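Local coordinates for thiol transferase (Phanerochaete chrysosporium, PDB 4F0B), which binds oxidized glutathione disulfide and probably catalyses glutathione-dependent thiol transfer as a glutathione transferase of the Ure2p class, at residues Pro15-Trp20 against Phe184-Ile189; Ile24-Leu29 against Leu89-His94. All coordinates share one frame; numbering follows the deposited sequence. Where two conformers were deposited one is given.

Contact 1 (Pro15-Trp20 against Phe184-Ile189); sequences PTPNGW and FGWARI. With GDS (oxidized glutathione disulfide), chain C.
The side-chain amide of N18 is gripped at both ends, by the bound glutathione disulfide and by W186. Its ND2 donates to the ligand carboxylate oxygen OE5 of GDS at 2.8 Å, while its OD1 accepts from W186 NE1 at 3.0 Å. The indole N-H comes in from above the carbonyl plane of N18, and the amide and ring planes stand 69° apart. The same indole carries P17 on one face: P17 CG lies 3.5 Å from the centroid of the W186 six-membered ring, almost straight over it, a CH-pi contact. An alanine in place of W186 would probably leave N18 OD1 without this donor, the amide held here by its ligand bond alone, and take away the face against which P17 packs.

Next to P17 the two backbones come close: G185 CA makes a CA-H...O contact with P17 O at 3.5 Å, where a side chain would collide. I189 CD1 packs on P17 CG at 3.7 Å.

T16 O and P17 N lie over one face of W20. R188, its CG between backbone N and carbonyl carbon (chi1 73°) and its chain bent at chi3, meets the other edge-on, NH1 leading, 3.3 Å from W20 CH2, a cation-pi contact; its NH2 is tied to E211 by a salt bridge. G185 O, at the W20 edge, is buried without a hydrogen-bond partner in the model.

T16 OG1 accepts from G19 N, an ST motif, and lies 3.3 Å from GDS SG2. The loop thus brings a hydroxyl to the disulfide and an amide to a carboxylate, and W186, from the C-terminal domain, helps the ligand bond fix that amide's rotation.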
ATOM      1  N   PRO A  15     -15.036   7.928  11.279  1.00  7.47           N
ATOM      2  CA  PRO A  15     -14.352   7.345  12.449  1.00  7.68           C
ATOM      3  C   PRO A  15     -14.078   5.869  12.253  1.00  8.60           C
ATOM      4  O   PRO A  15     -14.887   5.031  12.652  1.00 12.81           O
ATOM      5  CB  PRO A  15     -15.332   7.585  13.606  1.00 11.73           C
ATOM      6  CG  PRO A  15     -16.708   7.628  12.908  1.00  9.97           C
ATOM      7  CD  PRO A  15     -16.435   8.311  11.564  1.00  9.87           C
ATOM      8  N   THR A  16     -12.937   5.589  11.654  1.00  6.98           N
ATOM      9  CA  THR A  16     -12.591   4.233  11.185  1.00  6.78           C
ATOM     10  C   THR A  16     -11.066   4.089  11.272  1.00  6.72           C
ATOM     11  O   THR A  16     -10.336   5.087  11.404  1.00  6.04           O
ATOM     12  CB  THR A  16     -12.949   4.028   9.686  1.00  6.59           C
ATOM     13  OG1 THR A  16     -12.261   5.019   8.914  1.00 10.87           O
ATOM     14  CG2 THR A  16     -14.429   4.226   9.396  1.00  8.05           C
ATOM     15  N   PRO A  17     -10.546   2.857  11.183  1.00  6.28           N
ATOM     16  CA  PRO A  17      -9.092   2.646  11.275  1.00  5.08           C
ATOM     17  C   PRO A  17      -8.273   3.392  10.231  1.00  4.64           C
ATOM     18  O   PRO A  17      -7.092   3.707  10.473  1.00  6.12           O
ATOM     19  CB  PRO A  17      -8.934   1.104  11.096  1.00  5.43           C
ATOM     20  CG  PRO A  17     -10.269   0.664  10.476  1.00  9.08           C
ATOM     21  CD  PRO A  17     -11.289   1.576  11.092  1.00  7.42           C
ATOM     22  N   ASN A  18      -8.871   3.691   9.067  1.00  5.22           N
ATOM     23  CA  ASN A  18      -8.219   4.535   8.093  1.00  4.89           C
ATOM     24  C   ASN A  18      -8.486   6.035   8.312  1.00  4.45           C
ATOM     25  O   ASN A  18      -7.567   6.864   8.193  1.00  4.93           O
ATOM     26  CB  ASN A  18      -8.654   4.115   6.674  1.00  5.44           C
ATOM     27  CG  ASN A  18      -8.086   2.753   6.301  1.00  4.86           C
ATOM     28  OD1 ASN A  18      -6.920   2.461   6.607  1.00  5.01           O
ATOM     29  ND2 ASN A  18      -8.905   1.916   5.682  1.00  4.52           N
ATOM     30  N   GLY A  19      -9.736   6.379   8.607  1.00  5.50           N
ATOM     31  CA  GLY A  19     -10.110   7.784   8.814  1.00  5.63           C
ATOM     32  C   GLY A  19      -9.370   8.483   9.935  1.00  5.66           C
ATOM     33  O   GLY A  19      -9.102   9.694   9.844  1.00  6.99           O
ATOM     34  N   TRP A  20      -9.003   7.738  10.984  1.00  6.61           N
ATOM     35  CA  TRP A  20      -8.395   8.402  12.138  1.00  6.80           C
ATOM     36  C   TRP A  20      -6.994   8.887  11.829  1.00  5.38           C
ATOM     37  O   TRP A  20      -6.531   9.843  12.448  1.00  6.80           O
ATOM     38  CB  TRP A  20      -8.267   7.429  13.316  1.00  6.29           C
ATOM     39  CG  TRP A  20      -9.587   7.013  13.903  1.00  6.06           C
ATOM     40  CD1 TRP A  20     -10.674   7.806  14.146  1.00  6.82           C
ATOM     41  CD2 TRP A  20      -9.942   5.693  14.351  1.00  6.59           C
ATOM     42  NE1 TRP A  20     -11.703   7.047  14.693  1.00  9.00           N
ATOM     43  CE2 TRP A  20     -11.258   5.753  14.835  1.00  7.26           C
ATOM     44  CE3 TRP A  20      -9.259   4.459  14.378  1.00  6.23           C
ATOM     45  CZ2 TRP A  20     -11.939   4.625  15.312  1.00  8.02           C
ATOM     46  CZ3 TRP A  20      -9.935   3.323  14.855  1.00  8.67           C
ATOM     47  CH2 TRP A  20     -11.258   3.419  15.321  1.00  8.62           C
ATOM     48  N   PHE A 184      -1.279   1.990  13.753  1.00  5.03           N
ATOM     49  CA  PHE A 184      -2.010   2.172  14.994  1.00  5.13           C
ATOM     50  C   PHE A 184      -3.527   2.254  14.793  1.00  4.88           C
ATOM     51  O   PHE A 184      -4.296   1.730  15.593  1.00  6.13           O
ATOM     52  CB  PHE A 184      -1.484   3.405  15.744  1.00  4.85           C
ATOM     53  CG  PHE A 184      -2.336   3.795  16.911  1.00  4.99           C
ATOM     54  CD1 PHE A 184      -2.215   3.112  18.116  1.00  6.76           C
ATOM     55  CD2 PHE A 184      -3.250   4.851  16.814  1.00  5.07           C
ATOM     56  CE1 PHE A 184      -3.017   3.457  19.208  1.00  6.90           C
ATOM     57  CE2 PHE A 184      -4.043   5.191  17.887  1.00  7.96           C
ATOM     58  CZ  PHE A 184      -3.933   4.516  19.073  1.00  9.03           C
ATOM     59  N   GLY A 185      -3.974   2.896  13.719  1.00  4.94           N
ATOM     60  CA  GLY A 185      -5.413   2.990  13.500  1.00  5.94           C
ATOM     61  C   GLY A 185      -6.100   1.627  13.422  1.00  5.09           C
ATOM     62  O   GLY A 185      -7.252   1.487  13.896  1.00  6.59           O
ATOM     63  N   TRP A 186      -5.401   0.657  12.806  1.00  4.44           N
ATOM     64  CA  TRP A 186      -5.873  -0.723  12.759  1.00  4.67           C
ATOM     65  C   TRP A 186      -5.599  -1.507  14.046  1.00  5.64           C
ATOM     66  O   TRP A 186      -6.454  -2.258  14.530  1.00  5.56           O
ATOM     67  CB  TRP A 186      -5.274  -1.440  11.542  1.00  4.76           C
ATOM     68  CG  TRP A 186      -5.928  -1.020  10.262  1.00  5.43           C
ATOM     69  CD1 TRP A 186      -5.488  -0.060   9.383  1.00  5.14           C
ATOM     70  CD2 TRP A 186      -7.134  -1.544   9.747  1.00  4.45           C
ATOM     71  NE1 TRP A 186      -6.391   0.058   8.331  1.00  5.58           N
ATOM     72  CE2 TRP A 186      -7.411  -0.851   8.531  1.00  4.40           C
ATOM     73  CE3 TRP A 186      -8.030  -2.536  10.200  1.00  4.89           C
ATOM     74  CZ2 TRP A 186      -8.529  -1.145   7.740  1.00  4.93           C
ATOM     75  CZ3 TRP A 186      -9.160  -2.821   9.417  1.00  5.25           C
ATOM     76  CH2 TRP A 186      -9.393  -2.116   8.192  1.00  6.45           C
ATOM     77  N   ALA A 187      -4.392  -1.349  14.587  1.00  4.67           N
ATOM     78  CA  ALA A 187      -4.017  -2.154  15.765  1.00  6.40           C
ATOM     79  C   ALA A 187      -4.918  -1.862  16.958  1.00  5.26           C
ATOM     80  O   ALA A 187      -5.199  -2.796  17.727  1.00  7.06           O
ATOM     81  CB  ALA A 187      -2.551  -1.924  16.105  1.00  7.99           C
ATOM     82  N   ARG A 188      -5.370  -0.609  17.130  1.00  5.42           N
ATOM     83  CA  ARG A 188      -6.186  -0.298  18.297  1.00  5.96           C
ATOM     84  C   ARG A 188      -7.554  -0.988  18.269  1.00  7.11           C
ATOM     85  O   ARG A 188      -8.199  -1.088  19.311  1.00 10.08           O
ATOM     86  CB  ARG A 188      -6.318   1.221  18.471  1.00  6.89           C
ATOM     87  CG  ARG A 188      -7.239   1.882  17.451  1.00  7.72           C
ATOM     88  CD  ARG A 188      -7.174   3.400  17.584  1.00  7.78           C
ATOM     89  NE  ARG A 188      -7.656   3.864  18.894  1.00  9.08           N
ATOM     90  CZ  ARG A 188      -8.920   4.213  19.136  1.00 10.19           C
ATOM     91  NH1 ARG A 188      -9.828   4.196  18.154  1.00 11.84           N
ATOM     92  NH2 ARG A 188      -9.290   4.622  20.350  1.00 10.80           N
ATOM     93  N   ILE A 189      -7.985  -1.468  17.100  1.00  6.33           N
ATOM     94  CA  ILE A 189      -9.211  -2.248  17.014  1.00  6.71           C
ATOM     95  C   ILE A 189      -8.964  -3.729  16.747  1.00  7.11           C
ATOM     96  O   ILE A 189      -9.938  -4.468  16.571  1.00  8.46           O
ATOM     97  CB  ILE A 189     -10.223  -1.678  15.980  1.00  8.71           C
ATOM     98  CG1 ILE A 189      -9.676  -1.836  14.552  1.00  8.88           C
ATOM     99  CG2 ILE A 189     -10.606  -0.217  16.383  1.00  9.29           C
ATOM    100  CD1 ILE A 189     -10.725  -1.606  13.413  1.00 11.58           C
TER
HETATM  101  N1  GDS C 301      -6.484   2.010   0.795  1.00  4.51           N
HETATM  102  CA1 GDS C 301      -7.419   3.070   1.289  1.00  4.07           C
HETATM  103  C1  GDS C 301      -6.626   3.990   2.256  1.00  5.94           C
HETATM  104  OE1 GDS C 301      -5.652   3.507   2.873  1.00  5.35           O
HETATM  105  OE2 GDS C 301      -6.999   5.175   2.350  1.00  4.67           O
HETATM  106  CB1 GDS C 301      -8.569   2.412   2.068  1.00  5.15           C
HETATM  107  CG1 GDS C 301      -9.632   3.436   2.507  1.00  4.20           C
HETATM  108  CD1 GDS C 301     -10.878   2.700   2.979  1.00  4.94           C
HETATM  109  O1  GDS C 301     -10.999   1.483   3.040  1.00  6.10           O
HETATM  110  N2  GDS C 301     -11.939   3.519   3.284  1.00  5.34           N
HETATM  111  CA2 GDS C 301     -13.226   3.005   3.770  1.00  5.37           C
HETATM  112  C2  GDS C 301     -14.344   3.590   2.937  1.00  6.20           C
HETATM  113  O2  GDS C 301     -14.346   4.800   2.593  1.00  6.31           O
HETATM  114  CB2 GDS C 301     -13.505   3.377   5.225  1.00  6.38           C
HETATM  115  SG2 GDS C 301     -12.233   2.881   6.388  1.00  9.56           S
HETATM  116  N3  GDS C 301     -15.322   2.718   2.626  1.00  7.00           N
HETATM  117  CA3 GDS C 301     -16.478   3.180   1.853  1.00  6.59           C
HETATM  118  C3  GDS C 301     -16.778   2.311   0.688  1.00 10.99           C
HETATM  119  OE3 GDS C 301     -17.728   2.677  -0.034  1.00 11.33           O
HETATM  120  OE4 GDS C 301     -16.067   1.292   0.479  1.00 11.02           O
HETATM  121  N4  GDS C 301     -10.325  -1.086   4.168  1.00  6.08           N
HETATM  122  CA4 GDS C 301      -9.257  -1.936   3.669  1.00  6.88           C
HETATM  123  C4  GDS C 301      -7.854  -1.245   3.641  1.00  5.76           C
HETATM  124  OE5 GDS C 301      -7.620  -0.279   4.398  1.00  6.28           O
HETATM  125  OE6 GDS C 301      -7.040  -1.732   2.838  1.00  5.73           O
HETATM  126  C5  GDS C 301     -11.342  -1.629   4.843  1.00  5.89           C
HETATM  127  O5  GDS C 301     -11.414  -2.860   5.069  1.00  6.57           O
HETATM  128  CA5 GDS C 301     -12.435  -0.687   5.315  1.00  6.19           C
HETATM  129  N5  GDS C 301     -13.757  -1.344   5.175  1.00  5.71           N
HETATM  130  CB5 GDS C 301     -12.095  -0.333   6.780  1.00  7.42           C
HETATM  131  SG5 GDS C 301     -13.158   0.972   7.387  1.00 11.65           S
HETATM  132  CA6 GDS C 301     -16.111  -1.882   1.715  1.00 13.37           C
HETATM  133  C6  GDS C 301     -15.948  -3.414   1.664  1.00 19.11           C
HETATM  134  OE7 GDS C 301     -14.827  -3.901   1.933  1.00 16.95           O
HETATM  135  OE8 GDS C 301     -16.950  -4.078   1.295  1.00 17.32           O
HETATM  136  N6  GDS C 301     -16.929  -1.481   0.572  1.00 12.98           N
HETATM  137  CB6 GDS C 301     -16.803  -1.449   3.047  1.00 10.53           C
HETATM  138  CG6 GDS C 301     -15.996  -1.669   4.361  1.00 12.01           C
HETATM  139  CD6 GDS C 301     -14.747  -0.835   4.374  1.00  7.97           C
HETATM  140  O6  GDS C 301     -14.565   0.183   3.724  1.00  8.37           O

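Contact 2 (Ile24-Leu29 against Leu89-His94)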
ATOM      1  N   ILE A  24      -4.832  12.146  13.351  1.00  7.07           N
ATOM      2  CA  ILE A  24      -3.777  11.958  14.342  1.00  6.73           C
ATOM      3  C   ILE A  24      -2.508  12.719  13.933  1.00  6.78           C
ATOM      4  O   ILE A  24      -1.987  13.498  14.733  1.00  7.30           O
ATOM      5  CB  ILE A  24      -3.480  10.481  14.555  1.00  6.35           C
ATOM      6  CG1 ILE A  24      -4.657   9.802  15.267  1.00  7.41           C
ATOM      7  CG2 ILE A  24      -2.155  10.325  15.352  1.00  6.34           C
ATOM      8  CD1 ILE A  24      -4.558   8.247  15.283  1.00  6.67           C
ATOM      9  N   LEU A  25      -2.047  12.547  12.695  1.00  7.08           N
ATOM     10  CA  LEU A  25      -0.880  13.298  12.285  1.00  7.30           C
ATOM     11  C   LEU A  25      -1.106  14.815  12.334  1.00  7.20           C
ATOM     12  O   LEU A  25      -0.238  15.541  12.807  1.00  7.89           O
ATOM     13  CB  LEU A  25      -0.424  12.858  10.902  1.00  6.54           C
ATOM     14  CG  LEU A  25       0.814  13.620  10.404  1.00  7.14           C
ATOM     15  CD1 LEU A  25       2.028  13.454  11.299  1.00  8.52           C
ATOM     16  CD2 LEU A  25       1.110  13.157   8.988  1.00  7.82           C
ATOM     17  N   LEU A  26      -2.263  15.298  11.858  1.00  8.17           N
ATOM     18  CA  LEU A  26      -2.539  16.740  11.921  1.00  8.23           C
ATOM     19  C   LEU A  26      -2.441  17.247  13.354  1.00  8.84           C
ATOM     20  O   LEU A  26      -1.868  18.307  13.604  1.00  9.48           O
ATOM     21  CB  LEU A  26      -3.918  17.038  11.328  1.00  8.43           C
ATOM     22  CG  LEU A  26      -3.945  16.917   9.796  1.00  8.69           C
ATOM     23  CD1 LEU A  26      -5.368  16.751   9.291  1.00  8.94           C
ATOM     24  CD2 LEU A  26      -3.300  18.157   9.175  1.00 11.40           C
ATOM     25  N   GLU A  27      -2.980  16.506  14.318  1.00  9.00           N
ATOM     26  CA  GLU A  27      -2.885  16.954  15.707  1.00 10.38           C
ATOM     27  C   GLU A  27      -1.458  16.846  16.264  1.00 10.16           C
ATOM     28  O   GLU A  27      -1.047  17.702  17.050  1.00 10.42           O
ATOM     29  CB  GLU A  27      -3.876  16.182  16.593  1.00  9.42           C
ATOM     30  CG  GLU A  27      -5.353  16.516  16.340  1.00 11.12           C
ATOM     31  CD  GLU A  27      -5.685  17.970  16.656  1.00 11.85           C
ATOM     32  OE1 GLU A  27      -5.090  18.582  17.587  1.00 14.06           O
ATOM     33  OE2 GLU A  27      -6.580  18.545  15.994  1.00 12.85           O
ATOM     34  N   GLU A  28      -0.698  15.838  15.853  1.00  8.64           N
ATOM     35  CA  GLU A  28       0.709  15.764  16.269  1.00  8.63           C
ATOM     36  C   GLU A  28       1.490  16.956  15.730  1.00 10.00           C
ATOM     37  O   GLU A  28       2.292  17.571  16.448  1.00  9.89           O
ATOM     38  CB  GLU A  28       1.367  14.463  15.809  1.00  8.20           C
ATOM     39  CG  GLU A  28       0.761  13.161  16.381  1.00  8.10           C
ATOM     40  CD  GLU A  28       1.191  12.849  17.815  1.00  9.09           C
ATOM     41  OE1 GLU A  28       1.904  13.658  18.442  1.00 10.78           O
ATOM     42  OE2 GLU A  28       0.779  11.782  18.294  1.00  9.91           O
ATOM     43  N   LEU A  29       1.208  17.320  14.470  1.00 10.39           N
ATOM     44  CA  LEU A  29       1.869  18.480  13.866  1.00 10.52           C
ATOM     45  C   LEU A  29       1.459  19.762  14.575  1.00 11.13           C
ATOM     46  O   LEU A  29       2.304  20.610  14.882  1.00 12.95           O
ATOM     47  CB  LEU A  29       1.516  18.560  12.379  1.00 10.22           C
ATOM     48  CG  LEU A  29       2.067  17.425  11.517  1.00 10.51           C
ATOM     49  CD1 LEU A  29       1.426  17.477  10.125  1.00 11.71           C
ATOM     50  CD2 LEU A  29       3.596  17.519  11.402  1.00 12.95           C
ATOM     51  N   LEU A  89       2.361  10.843   4.155  1.00  5.50           N
ATOM     52  CA  LEU A  89       3.616  11.277   3.518  1.00  5.92           C
ATOM     53  C   LEU A  89       3.540  12.731   3.021  1.00  5.92           C
ATOM     54  O   LEU A  89       4.481  13.492   3.199  1.00  7.88           O
ATOM     55  CB  LEU A  89       3.973  10.332   2.366  1.00  5.08           C
ATOM     56  CG  LEU A  89       4.459   8.964   2.883  1.00  4.26           C
ATOM     57  CD1 LEU A  89       4.312   7.957   1.768  1.00  6.19           C
ATOM     58  CD2 LEU A  89       5.906   9.063   3.274  1.00  6.73           C
ATOM     59  N   TYR A  90       2.429  13.105   2.394  1.00  6.59           N
ATOM     60  CA  TYR A  90       2.261  14.475   1.915  1.00  7.45           C
ATOM     61  C   TYR A  90       2.304  15.492   3.053  1.00  6.92           C
ATOM     62  O   TYR A  90       2.977  16.514   2.974  1.00  8.41           O
ATOM     63  CB  TYR A  90       0.904  14.616   1.224  1.00  7.00           C
ATOM     64  CG  TYR A  90       0.674  16.006   0.679  1.00  7.12           C
ATOM     65  CD1 TYR A  90       1.131  16.357  -0.600  1.00  8.25           C
ATOM     66  CD2 TYR A  90       0.035  16.992   1.443  1.00  9.42           C
ATOM     67  CE1 TYR A  90       0.942  17.658  -1.094  1.00 11.86           C
ATOM     68  CE2 TYR A  90      -0.152  18.284   0.957  1.00  9.15           C
ATOM     69  CZ  TYR A  90       0.309  18.617  -0.310  1.00 10.48           C
ATOM     70  OH  TYR A  90       0.110  19.908  -0.799  1.00 11.98           O
ATOM     71  N   LEU A  91       1.543  15.208   4.109  1.00  6.68           N
ATOM     72  CA  LEU A  91       1.483  16.144   5.222  1.00  7.34           C
ATOM     73  C   LEU A  91       2.839  16.243   5.897  1.00  7.94           C
ATOM     74  O   LEU A  91       3.264  17.349   6.290  1.00  9.25           O
ATOM     75  CB  LEU A  91       0.408  15.717   6.226  1.00  9.95           C
ATOM     76  CG  LEU A  91      -1.046  15.876   5.759  1.00  8.99           C
ATOM     77  CD1 LEU A  91      -1.989  15.245   6.771  1.00 11.64           C
ATOM     78  CD2 LEU A  91      -1.392  17.360   5.576  1.00 11.02           C
ATOM     79  N   ALA A  92       3.525  15.118   6.033  1.00  7.76           N
ATOM     80  CA  ALA A  92       4.876  15.175   6.586  1.00  8.73           C
ATOM     81  C   ALA A  92       5.798  16.027   5.722  1.00  9.45           C
ATOM     82  O   ALA A  92       6.528  16.874   6.248  1.00 10.14           O
ATOM     83  CB  ALA A  92       5.442  13.769   6.778  1.00  9.16           C
ATOM     84  N   GLN A  93       5.763  15.833   4.410  1.00  8.49           N
ATOM     85  CA  GLN A  93       6.682  16.557   3.543  1.00 11.34           C
ATOM     86  C   GLN A  93       6.435  18.064   3.606  1.00 11.27           C
ATOM     87  O   GLN A  93       7.371  18.855   3.575  1.00 14.76           O
ATOM     88  CB  GLN A  93       6.574  16.045   2.091  1.00 13.58           C
ATOM     89  CG  GLN A  93       7.408  16.887   1.082  1.00 24.19           C
ATOM     90  CD  GLN A  93       7.363  16.341  -0.360  1.00 32.66           C
ATOM     91  OE1 GLN A  93       6.511  15.526  -0.692  1.00 37.29           O
ATOM     92  NE2 GLN A  93       8.302  16.776  -1.199  1.00 33.87           N
ATOM     93  N   HIS A  94       5.168  18.430   3.726  0.59  9.45           N
ATOM     94  CA  HIS A  94       4.754  19.824   3.668  0.59  9.93           C
ATOM     95  C   HIS A  94       4.767  20.560   5.009  0.59 10.79           C
ATOM     96  O   HIS A  94       4.945  21.781   5.041  0.59 15.67           O
ATOM     97  CB  HIS A  94       3.403  19.908   2.977  0.59 11.78           C
ATOM     98  CG  HIS A  94       3.505  19.718   1.501  0.59 10.64           C
ATOM     99  ND1 HIS A  94       3.642  18.473   0.909  0.59  9.49           N
ATOM    100  CD2 HIS A  94       3.581  20.628   0.503  0.59 10.67           C
ATOM    101  CE1 HIS A  94       3.776  18.635  -0.397  0.59 11.67           C
ATOM    102  NE2 HIS A  94       3.724  19.930  -0.670  0.59 12.13           N
TER
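On the helix that brings L91 against L25 and L26, the rings of Y90 and H94, which take no part in the leucine contact, lie face over face. H94 ND1 sits 3.4 Å above the plane of Y90, over its centre, and Y90 CZ lies correspondingly over the centre of the imidazole. At the imidazole edge, in its plane, is Y90 O, which accepts from H94 ND1 at 2.9 Å as well as from the backbone N of H94; the two donors arrive from opposite faces of the carbonyl plane. H94 was modelled in two conformers, and the stacking described is that of one; for the other it is not established. Y90 also meets the ring of F79, and its OH bonds to H76 and to K110 of the second subunit.

Across the helix pair the contact is wholly apolar and centred on L91. L25, with CG anti to the backbone N (chi1 180°), reaches over so that its CD2 touches L91 CB at 3.8 Å, the two side chains lying antiparallel, side by side. L26 lies across L91, roughly perpendicular, its CG 4.0 Å from L91 CD1. L29 adds a looser touch, CD1 to L91 CB at 4.4 Å. L25 CD2 also comes near the backbone N of A92.

The short segments run nearly parallel, 15° apart, with axes 10.6 Å from each other at closest approach, a spacing bridged mainly by the leucine side chains. Such a parallel pair, helix 20-33 beside helix 84-95, is characteristic of the thioredoxin-like N-terminal domain of glutathione transferases, where the two helices pack together on one face of the four-stranded sheet.

In the fold
Contact 1 joins the N-terminal thioredoxin-like domain to the helical C-terminal domain, whereas contact 2 stays within the N-terminal domain. Both draw on the same stretch of chain: the loop of contact 1 leads straight into helix 20-33, whose next turns supply one side of contact 2. Their centres are 16 Å apart, yet F184 and I24 touch in between, CD2 to CD1 at 3.9 Å. Contact 1, though nearer the centre of the chain, is only partly buried and mixes hydrogen bonds, aromatic faces and a cation around a ligand. Contact 2 is fully buried and meets almost wholly through leucines, with A92 beside them, its polar groups turned elsewhere, some toward the second subunit.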